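Local structure of putative lipoprotein LppA (Mycobacterium tuberculosis, 2V7S) at residues S52-G57 with L196-L201; R76-A79 with T85-F88; E129-A134 with F171-I176. The protein is of unknown function but belongs to a lipoprotein family confined to pathogenic mycobacteria and probably sits at the cell membrane through an attached lipid. All coordinates share one frame; numbering follows the deposited sequence.

Overall arrangement
Contacts 2 and 3 lie together at one end of the elongated chain, their centres about 12 Å apart, and both reach the six-stranded antiparallel sheet. They touch where Val77 of helix 59-80 meets Ala134 of helix 128-143, so the two helices pack together on the sheet. Contact 1 lies on the opposite side of the chain's centre, about 37 and 38 Å from contacts 2 and 3 between centres. Along the chain, contact 2 closes before contact 3 opens, and both fall inside the long loop that contact 1 closes. Contact 1 thus ties the C-terminal tail to the end of the first helix, across the chain from the sheet end.

Contact 1. Residues S52-G57 with L196-L201; sequences SMRNKG and LPAGQL
Arg54 alone carries the contact from the 52-57 side, laying its guanidinium against the loop that runs on from Leu196. Just ahead of it, Ser52 turns its OG back to Leu49 O, and Met53, a selenomethionine, is buried among Leu107, Cys187 and Leu189; both also pack on Leu41 of the second subunit. The Arg54 side chain sets off toward 196-201 with CG anti to the carbonyl carbon (chi1 -72°) and then runs extended to NE, bridging backbones whose closest CA atoms, those of Arg54 and Ala198, are 8.4 Å apart. Ala198 CA covers one guanidinium face, 3.6 Å from the plane and offset toward the rim, with Ala198 CB 3.9 Å from Arg54 NE. Arg54 NH2 gives Leu196 O a weak hydrogen bond, 2.8 Å long but bent to 123° at the hydrogen, and further weak ones to the Val193 and Leu194 carbonyls. In the guanidinium plane, a water accepts from Arg54 NH1 at 3.0 Å and passes a bond on to Gln200 O at 2.8 Å. The strongest partner of Arg54 is Asp51, whose OD1 pairs with NE and also takes the N-H of Gly199 in the type II turn 197-200. Further along, Lys56 forms a salt bridge with Asp186. The chemistry implies a polar contact at the surface: Asp51 meets the arginine's charge, and its carboxylate, one weak direct bond and a water all link to the tail.

Contact 2. Residues R76-A79 with T85-F88; sequences RVSA and TWKF
Ser78 comes up to the edge of the Trp86 indole, near the ring plane, where helix 59-80 packs against the sheet strand that follows it in the chain. This is a helix-turn-strand connection: the chain leaves the helix, reverses and enters 86-88, an outermost strand of the six-stranded antiparallel sheet. The backbones come close at the turn, with Ser78 CA and Thr85 CA 5.6 Å apart. In Trp86, CG is set between the backbone N and the carbonyl carbon (chi1 70°), which sends the indole toward the helix, and chi2 of -84° turns CD1 to Ser78. Trp86 and Phe88 form a T-shaped (edge-to-face) arrangement: the indole gives the edge and the phenyl the face, with Trp86 CZ3 3.6 Å above the centre of the Phe88 ring. On the helix side the polar groups find separate partners: Trp86 NE1 donates to Asp75 OD1, while Ser78 OG is bonded to Ala74 O one turn back. Ser78 meets the tryptophan without a hydrogen bond across the contact, its OG also lying 3.9 Å from Thr85 C. Thr85 turns its side chain away from the helix, and its OG1 bonds a glycerol, probably from the crystallisation liquor. The closest approach between the segments is Ser78 OG to the ring carbon Trp86 CD1, at 3.2 Å.

Contact 3. Residues E129-A134 with F171-I176; sequences EDFKIA and FRLLQI
Phe131 and Leu173 reach for each other from opposite directions, the one from helix 128-143 and the other from strand 169-175, and meet in a buried apolar contact. The branched end of the leucine comes over the phenyl face at CE2, above the rim of the ring and not its centre, with Phe131 CE2 to Leu173 CD2 at 3.6 Å and Phe131 CE2 to Leu173 CG at the same distance. The methyl Leu173 CD2 also reaches Ala134 CB, at 3.7 Å, so it sits against two residues about one helical turn apart on the same face of the helix. Both side chains point toward the other segment, and with CG anti to the backbone N (chi1 -166° for Phe131 and -179° for Leu173) they reach out to meet between helix and strand.

The second kind of contact is aromatic edge to backbone carbonyl. Phe131 CZ lies 3.4 Å from Leu173 O, and that oxygen lies at the ring edge, in the ring plane, so the phenyl meets it with its C-H rim while its face takes the leucine side chain. No hydrogen bond joins the two segments; the backbone of Leu173 pairs with Tyr162 of the neighbouring strand.

Around the contact, the sheet and two helices close in. Phe131 also rests on Arg160 and Tyr162 of strand 160-166, Ala134 on Val77 of helix 59-80, and Phe171, two residues earlier on the strand than Leu173, on Ile73 of helix 59-80 and Val138 of helix 128-143. Residues of strand 169-175, an inner strand of the sheet, thus pack against both helices, 59-80 and 128-143, which lie on the sheet.

Contact 1. Residues S52-G57 with L196-L201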
loop_
_atom_site.group_PDB
_atom_site.type_symbol
_atom_site.label_atom_id
_atom_site.label_comp_id
_atom_site.label_asym_id
_atom_site.label_seq_id
_atom_site.Cartn_x
_atom_site.Cartn_y
_atom_site.Cartn_z
ATOM N N SER A 52 11.574 -8.696 -3.528
ATOM C CA SER A 52 12.071 -8.132 -4.790
ATOM C C SER A 52 13.253 -7.160 -4.623
ATOM O O SER A 52 13.904 -6.798 -5.608
ATOM C CB SER A 52 10.930 -7.457 -5.560
ATOM O OG SER A 52 10.628 -6.229 -4.964
HETATM N N MSE A 53 13.507 -6.722 -3.392
HETATM C CA MSE A 53 14.603 -5.755 -3.096
HETATM C C MSE A 53 15.871 -6.431 -2.544
HETATM O O MSE A 53 16.934 -5.782 -2.395
HETATM C CB MSE A 53 14.124 -4.686 -2.115
HETATM C CG MSE A 53 13.237 -3.638 -2.766
HETATM SE SE MSE A 53 12.434 -2.464 -1.433
HETATM C CE MSE A 53 14.039 -1.601 -0.878
ATOM N N ARG A 54 15.756 -7.724 -2.240
ATOM C CA ARG A 54 16.897 -8.514 -1.761
ATOM C C ARG A 54 18.142 -8.418 -2.664
ATOM O O ARG A 54 19.272 -8.113 -2.204
ATOM C CB ARG A 54 16.468 -9.961 -1.447
ATOM C CG ARG A 54 15.614 -10.051 -0.174
ATOM C CD ARG A 54 15.098 -11.481 0.088
ATOM N NE ARG A 54 14.193 -11.464 1.238
ATOM C CZ ARG A 54 14.597 -11.610 2.495
ATOM N NH1 ARG A 54 13.722 -11.556 3.498
ATOM N NH2 ARG A 54 15.868 -11.822 2.740
ATOM N N ASN A 55 17.934 -8.604 -3.959
ATOM C CA ASN A 55 19.016 -8.440 -4.940
ATOM C C ASN A 55 19.840 -7.129 -4.884
ATOM O O ASN A 55 20.919 -7.048 -5.475
ATOM C CB ASN A 55 18.448 -8.589 -6.346
ATOM C CG ASN A 55 17.802 -7.306 -6.821
ATOM O OD1 ASN A 55 18.346 -6.608 -7.672
ATOM N ND2 ASN A 55 16.674 -6.955 -6.224
ATOM N N LYS A 56 19.334 -6.096 -4.207
ATOM C CA LYS A 56 20.024 -4.816 -4.192
ATOM C C LYS A 56 21.143 -4.764 -3.170
ATOM O O LYS A 56 21.945 -3.826 -3.187
ATOM C CB LYS A 56 19.077 -3.628 -3.911
ATOM C CG LYS A 56 17.920 -3.439 -4.906
ATOM C CD LYS A 56 16.902 -2.388 -4.389
ATOM C CE LYS A 56 17.512 -1.014 -4.048
ATOM N NZ LYS A 56 18.148 -0.286 -5.189
ATOM N N GLY A 57 21.190 -5.724 -2.248
ATOM C CA GLY A 57 22.186 -5.605 -1.187
ATOM C C GLY A 57 21.718 -4.715 -0.055
ATOM O O GLY A 57 20.622 -4.170 -0.121
ATOM N N LEU A 196 16.824 -12.370 7.064
ATOM C CA LEU A 196 15.555 -13.094 7.207
ATOM C C LEU A 196 15.326 -13.965 5.992
ATOM O O LEU A 196 15.648 -13.558 4.892
ATOM C CB LEU A 196 14.386 -12.116 7.373
ATOM C CG LEU A 196 14.538 -11.161 8.550
ATOM C CD1 LEU A 196 13.316 -10.297 8.635
ATOM C CD2 LEU A 196 14.767 -11.931 9.867
ATOM N N PRO A 197 14.743 -15.170 6.184
ATOM C CA PRO A 197 14.556 -16.049 5.035
ATOM C C PRO A 197 13.566 -15.354 4.105
ATOM O O PRO A 197 12.679 -14.649 4.582
ATOM C CB PRO A 197 13.903 -17.292 5.635
ATOM C CG PRO A 197 14.082 -17.185 7.110
ATOM C CD PRO A 197 14.168 -15.734 7.415
ATOM N N ALA A 198 13.724 -15.551 2.805
ATOM C CA ALA A 198 12.831 -14.937 1.815
ATOM C C ALA A 198 11.382 -15.479 1.915
ATOM O O ALA A 198 11.166 -16.650 2.260
ATOM C CB ALA A 198 13.397 -15.162 0.422
ATOM N N GLY A 199 10.394 -14.628 1.639
ATOM C CA GLY A 199 9.002 -15.048 1.638
ATOM C C GLY A 199 8.323 -14.955 2.995
ATOM O O GLY A 199 7.204 -15.428 3.193
ATOM N N GLN A 200 8.998 -14.325 3.938
ATOM C CA GLN A 200 8.451 -14.181 5.268
ATOM C C GLN A 200 8.263 -12.715 5.568
ATOM O O GLN A 200 9.078 -11.901 5.143
ATOM C CB GLN A 200 9.418 -14.782 6.276
ATOM C CG GLN A 200 9.502 -16.307 6.211
ATOM C CD GLN A 200 8.728 -16.961 7.321
ATOM O OE1 GLN A 200 8.954 -16.553 8.494
ATOM N NE2 GLN A 200 7.894 -17.864 7.023
ATOM N N LEU A 201 7.212 -12.375 6.315
ATOM C CA LEU A 201 7.045 -10.989 6.760
ATOM C C LEU A 201 8.018 -10.663 7.891
ATOM O O LEU A 201 8.162 -11.445 8.832
ATOM C CB LEU A 201 5.596 -10.693 7.178
ATOM C CG LEU A 201 5.222 -9.198 7.101
ATOM C CD1 LEU A 201 4.935 -8.746 5.670
ATOM C CD2 LEU A 201 4.042 -8.861 8.009
HETATM O O HOH W 1 10.784 -11.199 3.074
#

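Contact 2. Residues R76-A79 with T85-F88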
loop_
_atom_site.group_PDB
_atom_site.type_symbol
_atom_site.label_atom_id
_atom_site.label_comp_id
_atom_site.label_asym_id
_atom_site.label_seq_id
_atom_site.Cartn_x
_atom_site.Cartn_y
_atom_site.Cartn_z
ATOM N N ARG A 76 38.408 14.814 -6.440
ATOM C CA ARG A 76 38.438 15.295 -7.817
ATOM C C ARG A 76 38.149 16.822 -7.828
ATOM O O ARG A 76 38.770 17.582 -8.568
ATOM C CB ARG A 76 37.365 14.542 -8.633
ATOM C CG ARG A 76 37.711 13.049 -9.027
ATOM C CD ARG A 76 36.705 12.555 -10.062
ATOM N NE ARG A 76 36.929 13.349 -11.273
ATOM C CZ ARG A 76 36.076 13.529 -12.266
ATOM N NH1 ARG A 76 36.436 14.297 -13.286
ATOM N NH2 ARG A 76 34.883 12.958 -12.251
ATOM N N VAL A 77 37.221 17.256 -6.976
ATOM C CA VAL A 77 36.899 18.690 -6.891
ATOM C C VAL A 77 38.106 19.470 -6.398
ATOM O O VAL A 77 38.500 20.467 -7.001
ATOM C CB VAL A 77 35.635 18.990 -6.034
ATOM C CG1 VAL A 77 35.517 20.498 -5.785
ATOM C CG2 VAL A 77 34.394 18.495 -6.767
ATOM N N SER A 78 38.696 19.002 -5.311
ATOM C CA SER A 78 39.890 19.625 -4.733
ATOM C C SER A 78 41.078 19.604 -5.694
ATOM O O SER A 78 41.886 20.543 -5.708
ATOM C CB SER A 78 40.256 18.932 -3.430
ATOM O OG SER A 78 39.245 19.176 -2.464
ATOM N N ALA A 79 41.183 18.562 -6.515
ATOM C CA ALA A 79 42.281 18.487 -7.478
ATOM C C ALA A 79 42.055 19.357 -8.731
ATOM O O ALA A 79 43.009 19.756 -9.408
ATOM C CB ALA A 79 42.582 17.057 -7.842
ATOM N N THR A 85 40.161 22.526 -0.383
ATOM C CA THR A 85 40.356 21.419 0.542
ATOM C C THR A 85 38.968 20.893 0.999
ATOM O O THR A 85 37.935 21.532 0.764
ATOM C CB THR A 85 41.144 21.884 1.796
ATOM O OG1 THR A 85 40.427 22.933 2.459
ATOM C CG2 THR A 85 42.567 22.384 1.430
ATOM N N TRP A 86 38.957 19.745 1.658
ATOM C CA TRP A 86 37.718 19.180 2.179
ATOM C C TRP A 86 37.989 18.276 3.362
ATOM O O TRP A 86 39.119 17.841 3.588
ATOM C CB TRP A 86 36.954 18.404 1.097
ATOM C CG TRP A 86 37.610 17.116 0.668
ATOM C CD1 TRP A 86 38.604 16.962 -0.264
ATOM C CD2 TRP A 86 37.328 15.810 1.172
ATOM N NE1 TRP A 86 38.942 15.627 -0.379
ATOM C CE2 TRP A 86 38.186 14.902 0.503
ATOM C CE3 TRP A 86 36.432 15.319 2.123
ATOM C CZ2 TRP A 86 38.161 13.509 0.741
ATOM C CZ3 TRP A 86 36.405 13.928 2.383
ATOM C CH2 TRP A 86 37.263 13.042 1.670
ATOM N N LYS A 87 36.928 18.006 4.118
ATOM C CA LYS A 87 36.943 16.952 5.141
ATOM C C LYS A 87 35.518 16.409 5.266
ATOM O O LYS A 87 34.551 17.094 4.894
ATOM C CB LYS A 87 37.402 17.517 6.492
ATOM C CG LYS A 87 36.450 18.559 7.096
ATOM C CD LYS A 87 36.997 19.154 8.418
ATOM C CE LYS A 87 35.918 19.932 9.158
ATOM N NZ LYS A 87 36.271 20.175 10.646
ATOM N N PHE A 88 35.394 15.189 5.786
ATOM C CA PHE A 88 34.136 14.733 6.280
ATOM C C PHE A 88 33.806 15.551 7.502
ATOM O O PHE A 88 34.648 15.799 8.336
ATOM C CB PHE A 88 34.162 13.241 6.593
ATOM C CG PHE A 88 34.161 12.404 5.370
ATOM C CD1 PHE A 88 35.235 11.573 5.078
ATOM C CD2 PHE A 88 33.086 12.473 4.485
ATOM C CE1 PHE A 88 35.226 10.786 3.888
ATOM C CE2 PHE A 88 33.052 11.710 3.326
ATOM C CZ PHE A 88 34.137 10.869 3.022
#

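Contact 3. Residues E129-A134 with F171-I176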
loop_
_atom_site.group_PDB
_atom_site.type_symbol
_atom_site.label_atom_id
_atom_site.label_comp_id
_atom_site.label_asym_id
_atom_site.label_seq_id
_atom_site.Cartn_x
_atom_site.Cartn_y
_atom_site.Cartn_z
ATOM N N GLU A 129 32.783 30.411 -11.404
ATOM C CA GLU A 129 33.512 29.536 -12.343
ATOM C C GLU A 129 33.920 28.204 -11.700
ATOM O O GLU A 129 33.745 27.124 -12.292
ATOM C CB GLU A 129 34.748 30.254 -12.890
ATOM C CG GLU A 129 35.147 29.857 -14.296
ATOM N N ASP A 130 34.476 28.274 -10.502
ATOM C CA ASP A 130 34.874 27.063 -9.814
ATOM C C ASP A 130 33.668 26.202 -9.452
ATOM O O ASP A 130 33.754 24.978 -9.444
ATOM C CB ASP A 130 35.783 27.371 -8.616
ATOM C CG ASP A 130 37.157 27.916 -9.054
ATOM O OD1 ASP A 130 37.573 27.633 -10.207
ATOM O OD2 ASP A 130 37.807 28.648 -8.279
ATOM N N PHE A 131 32.550 26.843 -9.158
ATOM C CA PHE A 131 31.331 26.113 -8.845
ATOM C C PHE A 131 30.852 25.270 -10.039
ATOM O O PHE A 131 30.485 24.115 -9.856
ATOM C CB PHE A 131 30.220 27.027 -8.332
ATOM C CG PHE A 131 29.064 26.266 -7.685
ATOM C CD1 PHE A 131 27.882 26.052 -8.379
ATOM C CD2 PHE A 131 29.180 25.778 -6.371
ATOM C CE1 PHE A 131 26.814 25.338 -7.795
ATOM C CE2 PHE A 131 28.118 25.062 -5.768
ATOM C CZ PHE A 131 26.939 24.845 -6.478
ATOM N N LYS A 132 30.881 25.847 -11.240
ATOM C CA LYS A 132 30.514 25.114 -12.450
ATOM C C LYS A 132 31.447 23.927 -12.645
ATOM O O LYS A 132 31.006 22.850 -13.022
ATOM C CB LYS A 132 30.548 26.007 -13.703
ATOM C CG LYS A 132 29.723 27.291 -13.635
ATOM C CD LYS A 132 29.598 27.947 -15.040
ATOM C CE LYS A 132 29.841 29.480 -15.028
ATOM N NZ LYS A 132 28.643 30.380 -14.821
ATOM N N ILE A 133 32.742 24.114 -12.397
ATOM C CA ILE A 133 33.674 22.991 -12.479
ATOM C C ILE A 133 33.315 21.874 -11.493
ATOM O O ILE A 133 33.248 20.680 -11.846
ATOM C CB ILE A 133 35.153 23.452 -12.333
ATOM C CG1 ILE A 133 35.612 24.199 -13.590
ATOM C CG2 ILE A 133 36.079 22.248 -12.044
ATOM C CD1 ILE A 133 36.652 25.278 -13.315
ATOM N N ALA A 134 33.074 22.246 -10.240
ATOM C CA ALA A 134 32.771 21.237 -9.225
ATOM C C ALA A 134 31.443 20.540 -9.569
ATOM O O ALA A 134 31.311 19.320 -9.385
ATOM C CB ALA A 134 32.683 21.889 -7.865
ATOM N N PHE A 171 22.310 13.957 -5.424
ATOM C CA PHE A 171 23.641 14.511 -5.134
ATOM C C PHE A 171 23.478 15.988 -5.072
ATOM O O PHE A 171 22.939 16.573 -6.002
ATOM C CB PHE A 171 24.637 14.168 -6.255
ATOM C CG PHE A 171 24.953 12.682 -6.377
ATOM C CD1 PHE A 171 23.978 11.771 -6.773
ATOM C CD2 PHE A 171 26.238 12.207 -6.111
ATOM C CE1 PHE A 171 24.289 10.402 -6.892
ATOM C CE2 PHE A 171 26.532 10.848 -6.209
ATOM C CZ PHE A 171 25.568 9.953 -6.602
ATOM N N ARG A 172 23.972 16.623 -4.004
ATOM C CA ARG A 172 23.762 18.066 -3.855
ATOM C C ARG A 172 25.025 18.778 -3.362
ATOM O O ARG A 172 25.599 18.414 -2.326
ATOM C CB ARG A 172 22.631 18.355 -2.872
ATOM C CG ARG A 172 22.133 19.795 -3.006
ATOM C CD ARG A 172 20.981 20.076 -2.060
ATOM N NE ARG A 172 20.463 21.418 -2.286
ATOM C CZ ARG A 172 19.512 21.990 -1.556
ATOM N NH1 ARG A 172 19.105 23.214 -1.856
ATOM N NH2 ARG A 172 18.980 21.343 -0.516
ATOM N N LEU A 173 25.419 19.781 -4.132
ATOM C CA LEU A 173 26.491 20.664 -3.793
ATOM C C LEU A 173 25.829 22.009 -3.505
ATOM O O LEU A 173 25.293 22.650 -4.409
ATOM C CB LEU A 173 27.472 20.749 -4.983
ATOM C CG LEU A 173 28.722 21.614 -4.876
ATOM C CD1 LEU A 173 29.670 20.934 -3.904
ATOM C CD2 LEU A 173 29.406 21.765 -6.255
ATOM N N LEU A 174 25.842 22.420 -2.236
ATOM C CA LEU A 174 25.161 23.611 -1.819
ATOM C C LEU A 174 26.120 24.535 -1.096
ATOM O O LEU A 174 26.872 24.104 -0.241
ATOM C CB LEU A 174 23.990 23.250 -0.884
ATOM C CG LEU A 174 23.228 24.389 -0.198
ATOM C CD1 LEU A 174 22.431 25.237 -1.169
ATOM C CD2 LEU A 174 22.298 23.809 0.860
ATOM N N GLN A 175 26.044 25.812 -1.415
ATOM C CA GLN A 175 26.870 26.807 -0.776
ATOM C C GLN A 175 26.015 27.990 -0.439
ATOM O O GLN A 175 25.439 28.619 -1.340
ATOM C CB GLN A 175 27.974 27.268 -1.711
ATOM C CG GLN A 175 28.779 28.491 -1.192
ATOM C CD GLN A 175 29.894 28.867 -2.145
ATOM O OE1 GLN A 175 29.937 29.973 -2.730
ATOM N NE2 GLN A 175 30.783 27.965 -2.320
ATOM N N ILE A 176 25.934 28.295 0.846
ATOM C CA ILE A 176 25.371 29.542 1.263
ATOM C C ILE A 176 26.520 30.374 1.873
ATOM O O ILE A 176 27.105 31.257 1.193
ATOM C CB ILE A 176 24.170 29.331 2.250
ATOM C CG1 ILE A 176 23.214 28.254 1.728
ATOM C CG2 ILE A 176 23.445 30.662 2.550
ATOM C CD1 ILE A 176 22.571 28.604 0.418
#